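PDB 5WAB: putative beta-glucosidase, which hydrolyses beta-glucosidic linkages as a glycoside hydrolase family 3 enzyme and probably also releases terminal arabinopyranosyl units from ginsenosides. Local coordinates for residues A[164-177]-A[200-213]. Residues are numbered along the deposited sequence; the frame is centred on the assembly and turned at random.
Sequences RLRVSANISQRALR and YNRINGVHSAQNRW
S168 and A169 pair in parallel with R202 and I203, joining two short strands of the family 3 N-terminal domain; a type I' turn from I203 to V206 turns the chain back into a short, weakly bonded hairpin arm, 206-207, and strand 517-519 flanks 168-170 on its other edge. The tight part is this polar backbone seam, with S168, A169 and I203 buried at its centre. R202 N donates to V167 O, and R202 O accepts A169 N at 2.7 Å; N201 ND2 reaches the same oxygen from the opposite face of its carbonyl plane. The guanidinium of R202, turned back by a bend at chi3 (-66°), lies with one face against S168 CB, while NE donates to R166 O at 2.9 Å and NH2 adds a weak bond. Cutting R202 back to alanine removes both donors and would probably leave R166 O without a mate on this side and S168 CB less covered. With OG anti to the backbone N (chi1 169°), S168 accepts G205 N at 3.0 Å and gives its proton to N170 OD1, tying the turn to the strand.

Both outer ends are looser, each with an exposed residue and a bridging water. At one, L165 CD2 makes a CH-pi contact over one face of the Y200 ring, 3.7 Å from its centroid, a water joins L165 O to Y200 O, and Y200 OH bonds W233 O. At the other, Q173 NE2 approaches W213 CZ2 at 3.4 Å, and a water bridges Q173 OE1 to N204 ND2. The exposed N204 nonetheless grips I171 twice: OD1 accepts I171 N at 3.0 Å, and ND2 donates to a lone pair of I171 O at 3.1 Å.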
# COMPACT_ATOMS: atom_id res chain seq x y z
N ARG A 164 -18.28 6.75 -3.35
CA ARG A 164 -17.85 5.45 -2.85
C ARG A 164 -18.96 4.66 -2.17
O ARG A 164 -18.89 3.43 -2.12
CB ARG A 164 -16.68 5.62 -1.88
CG ARG A 164 -17.08 6.12 -0.51
CD ARG A 164 -15.87 6.51 0.31
NE ARG A 164 -16.23 7.16 1.56
CZ ARG A 164 -15.47 7.17 2.64
NH1 ARG A 164 -14.29 6.56 2.64
NH2 ARG A 164 -15.88 7.79 3.74
N LEU A 165 -19.99 5.33 -1.66
CA LEU A 165 -21.06 4.64 -0.95
C LEU A 165 -22.04 3.95 -1.89
O LEU A 165 -22.78 3.07 -1.44
CB LEU A 165 -21.84 5.61 -0.06
CG LEU A 165 -21.06 6.36 1.03
CD1 LEU A 165 -21.93 7.42 1.70
CD2 LEU A 165 -20.57 5.36 2.05
N ARG A 166 -22.05 4.33 -3.16
CA ARG A 166 -23.06 3.83 -4.09
C ARG A 166 -22.46 3.22 -5.35
O ARG A 166 -23.07 2.31 -5.93
CB ARG A 166 -24.02 4.96 -4.46
CG ARG A 166 -24.89 5.44 -3.30
CD ARG A 166 -25.82 6.56 -3.74
NE ARG A 166 -25.08 7.68 -4.31
CZ ARG A 166 -25.63 8.79 -4.77
NH1 ARG A 166 -26.95 8.94 -4.74
NH2 ARG A 166 -24.87 9.76 -5.27
N VAL A 167 -21.29 3.69 -5.78
CA VAL A 167 -20.80 3.35 -7.11
C VAL A 167 -20.56 1.84 -7.22
O VAL A 167 -20.16 1.18 -6.25
CB VAL A 167 -19.54 4.15 -7.48
CG1 VAL A 167 -18.33 3.66 -6.71
CG2 VAL A 167 -19.27 4.06 -8.96
N SER A 168 -20.83 1.30 -8.40
CA SER A 168 -20.52 -0.09 -8.70
C SER A 168 -19.25 -0.13 -9.53
O SER A 168 -19.22 0.35 -10.67
CB SER A 168 -21.68 -0.74 -9.45
OG SER A 168 -21.31 -2.00 -9.98
N ALA A 169 -18.20 -0.72 -8.97
CA ALA A 169 -16.99 -0.97 -9.75
C ALA A 169 -17.27 -2.18 -10.61
O ALA A 169 -17.38 -3.30 -10.10
CB ALA A 169 -15.79 -1.18 -8.83
N ASN A 170 -17.43 -1.96 -11.91
CA ASN A 170 -17.70 -3.02 -12.87
C ASN A 170 -16.38 -3.51 -13.44
O ASN A 170 -15.73 -2.81 -14.23
CB ASN A 170 -18.65 -2.53 -13.96
CG ASN A 170 -20.01 -2.13 -13.41
OD1 ASN A 170 -20.47 -2.69 -12.42
ND2 ASN A 170 -20.65 -1.15 -14.05
N ILE A 171 -15.98 -4.71 -13.04
CA ILE A 171 -14.63 -5.22 -13.25
C ILE A 171 -14.73 -6.61 -13.85
O ILE A 171 -15.58 -7.41 -13.44
CB ILE A 171 -13.85 -5.28 -11.92
CG1 ILE A 171 -14.00 -3.97 -11.15
CG2 ILE A 171 -12.38 -5.59 -12.18
CD1 ILE A 171 -13.35 -3.99 -9.79
N SER A 172 -13.87 -6.90 -14.82
CA SER A 172 -13.80 -8.25 -15.36
C SER A 172 -13.19 -9.20 -14.33
O SER A 172 -12.50 -8.78 -13.39
CB SER A 172 -12.97 -8.30 -16.64
OG SER A 172 -11.60 -8.15 -16.32
N GLN A 173 -13.44 -10.50 -14.52
CA GLN A 173 -12.90 -11.50 -13.60
C GLN A 173 -11.38 -11.52 -13.61
O GLN A 173 -10.75 -11.57 -12.55
CB GLN A 173 -13.48 -12.87 -13.93
CG GLN A 173 -14.92 -12.99 -13.50
CD GLN A 173 -15.10 -12.69 -12.02
OE1 GLN A 173 -15.82 -11.76 -11.65
NE2 GLN A 173 -14.45 -13.49 -11.17
N ARG A 174 -10.76 -11.47 -14.80
CA ARG A 174 -9.30 -11.42 -14.87
C ARG A 174 -8.74 -10.26 -14.06
O ARG A 174 -7.80 -10.44 -13.28
CB ARG A 174 -8.83 -11.31 -16.32
CG ARG A 174 -8.64 -12.63 -17.02
CD ARG A 174 -7.79 -12.46 -18.27
NE ARG A 174 -6.40 -12.10 -17.98
CZ ARG A 174 -5.58 -11.53 -18.85
NH1 ARG A 174 -6.00 -11.24 -20.08
NH2 ARG A 174 -4.33 -11.24 -18.51
N ALA A 175 -9.31 -9.07 -14.22
CA ALA A 175 -8.79 -7.91 -13.51
C ALA A 175 -8.98 -8.06 -12.01
O ALA A 175 -8.09 -7.71 -11.22
CB ALA A 175 -9.44 -6.63 -14.03
N LEU A 176 -10.12 -8.62 -11.58
CA LEU A 176 -10.32 -8.91 -10.17
C LEU A 176 -9.29 -9.91 -9.66
O LEU A 176 -8.65 -9.70 -8.62
CB LEU A 176 -11.74 -9.44 -9.94
CG LEU A 176 -12.88 -8.43 -9.83
CD1 LEU A 176 -14.19 -9.16 -9.80
CD2 LEU A 176 -12.73 -7.57 -8.59
N ARG A 177 -9.09 -11.01 -10.40
CA ARG A 177 -8.21 -12.07 -9.94
C ARG A 177 -6.74 -11.66 -9.99
O ARG A 177 -5.96 -12.09 -9.13
CB ARG A 177 -8.43 -13.33 -10.79
CG ARG A 177 -9.80 -13.95 -10.65
CD ARG A 177 -9.94 -14.61 -9.31
NE ARG A 177 -11.19 -15.37 -9.21
CZ ARG A 177 -11.48 -16.18 -8.21
NH1 ARG A 177 -10.62 -16.35 -7.21
NH2 ARG A 177 -12.64 -16.84 -8.20
N TYR A 200 -17.17 -0.13 0.98
CA TYR A 200 -18.50 0.44 0.82
C TYR A 200 -19.09 0.13 -0.55
O TYR A 200 -20.32 0.05 -0.68
CB TYR A 200 -18.45 1.96 0.97
CG TYR A 200 -18.35 2.50 2.38
CD1 TYR A 200 -19.42 2.40 3.26
CD2 TYR A 200 -17.20 3.15 2.81
CE1 TYR A 200 -19.33 2.92 4.54
CE2 TYR A 200 -17.11 3.67 4.08
CZ TYR A 200 -18.17 3.55 4.95
OH TYR A 200 -18.08 4.06 6.22
N ASN A 201 -18.26 0.00 -1.58
CA ASN A 201 -18.75 0.06 -2.94
C ASN A 201 -19.36 -1.28 -3.35
O ASN A 201 -19.22 -2.29 -2.67
CB ASN A 201 -17.64 0.43 -3.91
CG ASN A 201 -16.47 -0.54 -3.86
OD1 ASN A 201 -15.62 -0.46 -2.97
ND2 ASN A 201 -16.43 -1.46 -4.81
N ARG A 202 -20.01 -1.25 -4.50
CA ARG A 202 -20.49 -2.46 -5.16
C ARG A 202 -19.45 -2.94 -6.17
O ARG A 202 -18.67 -2.15 -6.71
CB ARG A 202 -21.82 -2.20 -5.88
CG ARG A 202 -23.00 -1.86 -5.00
CD ARG A 202 -24.24 -1.57 -5.84
NE ARG A 202 -24.07 -0.37 -6.64
CZ ARG A 202 -24.77 -0.08 -7.74
NH1 ARG A 202 -25.69 -0.92 -8.20
NH2 ARG A 202 -24.53 1.04 -8.40
N ILE A 203 -19.43 -4.25 -6.40
CA ILE A 203 -18.63 -4.85 -7.45
C ILE A 203 -19.58 -5.60 -8.37
O ILE A 203 -20.16 -6.62 -7.97
CB ILE A 203 -17.54 -5.78 -6.90
CG1 ILE A 203 -16.58 -5.00 -6.01
CG2 ILE A 203 -16.82 -6.49 -8.05
CD1 ILE A 203 -15.55 -5.86 -5.31
N ASN A 204 -19.76 -5.08 -9.58
CA ASN A 204 -20.68 -5.67 -10.56
C ASN A 204 -22.09 -5.77 -9.99
O ASN A 204 -22.78 -6.79 -10.15
CB ASN A 204 -20.17 -7.04 -11.02
CG ASN A 204 -18.83 -6.94 -11.74
OD1 ASN A 204 -18.63 -6.06 -12.58
ND2 ASN A 204 -17.91 -7.84 -11.41
N GLY A 205 -22.54 -4.71 -9.32
CA GLY A 205 -23.90 -4.60 -8.84
C GLY A 205 -24.16 -5.07 -7.42
O GLY A 205 -25.29 -4.92 -6.94
N VAL A 206 -23.17 -5.61 -6.73
CA VAL A 206 -23.36 -6.17 -5.40
C VAL A 206 -22.44 -5.43 -4.42
O VAL A 206 -21.22 -5.40 -4.61
CB VAL A 206 -23.09 -7.68 -5.36
CG1 VAL A 206 -23.36 -8.23 -3.98
CG2 VAL A 206 -23.95 -8.39 -6.39
N HIS A 207 -23.03 -4.83 -3.38
CA HIS A 207 -22.24 -4.24 -2.31
C HIS A 207 -21.40 -5.32 -1.65
O HIS A 207 -21.83 -6.46 -1.49
CB HIS A 207 -23.15 -3.59 -1.27
CG HIS A 207 -23.55 -2.18 -1.59
ND1 HIS A 207 -22.65 -1.14 -1.61
CD2 HIS A 207 -24.75 -1.65 -1.91
CE1 HIS A 207 -23.28 -0.02 -1.92
NE2 HIS A 207 -24.56 -0.30 -2.11
N SER A 208 -20.18 -4.95 -1.25
CA SER A 208 -19.27 -5.95 -0.70
C SER A 208 -19.83 -6.56 0.59
O SER A 208 -19.62 -7.75 0.84
CB SER A 208 -17.89 -5.33 -0.45
OG SER A 208 -17.34 -4.79 -1.64
N ALA A 209 -20.54 -5.77 1.39
CA ALA A 209 -21.09 -6.27 2.65
C ALA A 209 -22.12 -7.36 2.44
O ALA A 209 -22.45 -8.08 3.39
CB ALA A 209 -21.70 -5.11 3.44
N GLN A 210 -22.60 -7.52 1.21
CA GLN A 210 -23.71 -8.37 0.85
C GLN A 210 -23.31 -9.40 -0.20
O GLN A 210 -24.16 -10.13 -0.71
CB GLN A 210 -24.83 -7.46 0.32
CG GLN A 210 -26.20 -8.03 0.15
CD GLN A 210 -27.19 -6.93 -0.16
OE1 GLN A 210 -27.07 -5.84 0.38
NE2 GLN A 210 -28.14 -7.20 -1.04
N ASN A 211 -22.02 -9.48 -0.51
CA ASN A 211 -21.51 -10.25 -1.64
C ASN A 211 -21.05 -11.61 -1.12
O ASN A 211 -19.93 -11.75 -0.61
CB ASN A 211 -20.37 -9.49 -2.32
CG ASN A 211 -20.06 -9.99 -3.71
OD1 ASN A 211 -20.31 -11.15 -4.04
ND2 ASN A 211 -19.48 -9.12 -4.53
N ARG A 212 -21.90 -12.62 -1.26
CA ARG A 212 -21.55 -13.95 -0.75
C ARG A 212 -20.40 -14.55 -1.55
O ARG A 212 -19.53 -15.24 -0.99
CB ARG A 212 -22.76 -14.88 -0.79
CG ARG A 212 -22.46 -16.27 -0.28
CD ARG A 212 -23.73 -17.06 -0.07
NE ARG A 212 -23.43 -18.44 0.32
CZ ARG A 212 -23.18 -18.83 1.56
NH1 ARG A 212 -23.18 -17.95 2.56
NH2 ARG A 212 -22.92 -20.11 1.82
N TRP A 213 -20.38 -14.32 -2.86
CA TRP A 213 -19.26 -14.79 -3.67
C TRP A 213 -17.94 -14.23 -3.15
O TRP A 213 -16.95 -14.95 -3.02
CB TRP A 213 -19.46 -14.42 -5.13
CG TRP A 213 -18.29 -14.72 -6.00
CD1 TRP A 213 -17.93 -15.95 -6.49
CD2 TRP A 213 -17.31 -13.80 -6.48
NE1 TRP A 213 -16.79 -15.84 -7.24
CE2 TRP A 213 -16.39 -14.53 -7.26
CE3 TRP A 213 -17.12 -12.42 -6.33
CZ2 TRP A 213 -15.30 -13.93 -7.88
CZ3 TRP A 213 -16.03 -11.83 -6.95
CH2 TRP A 213 -15.14 -12.58 -7.72
O HOH W 1 -22.52 1.76 1.00
O HOH W 2 -17.54 -10.39 -9.87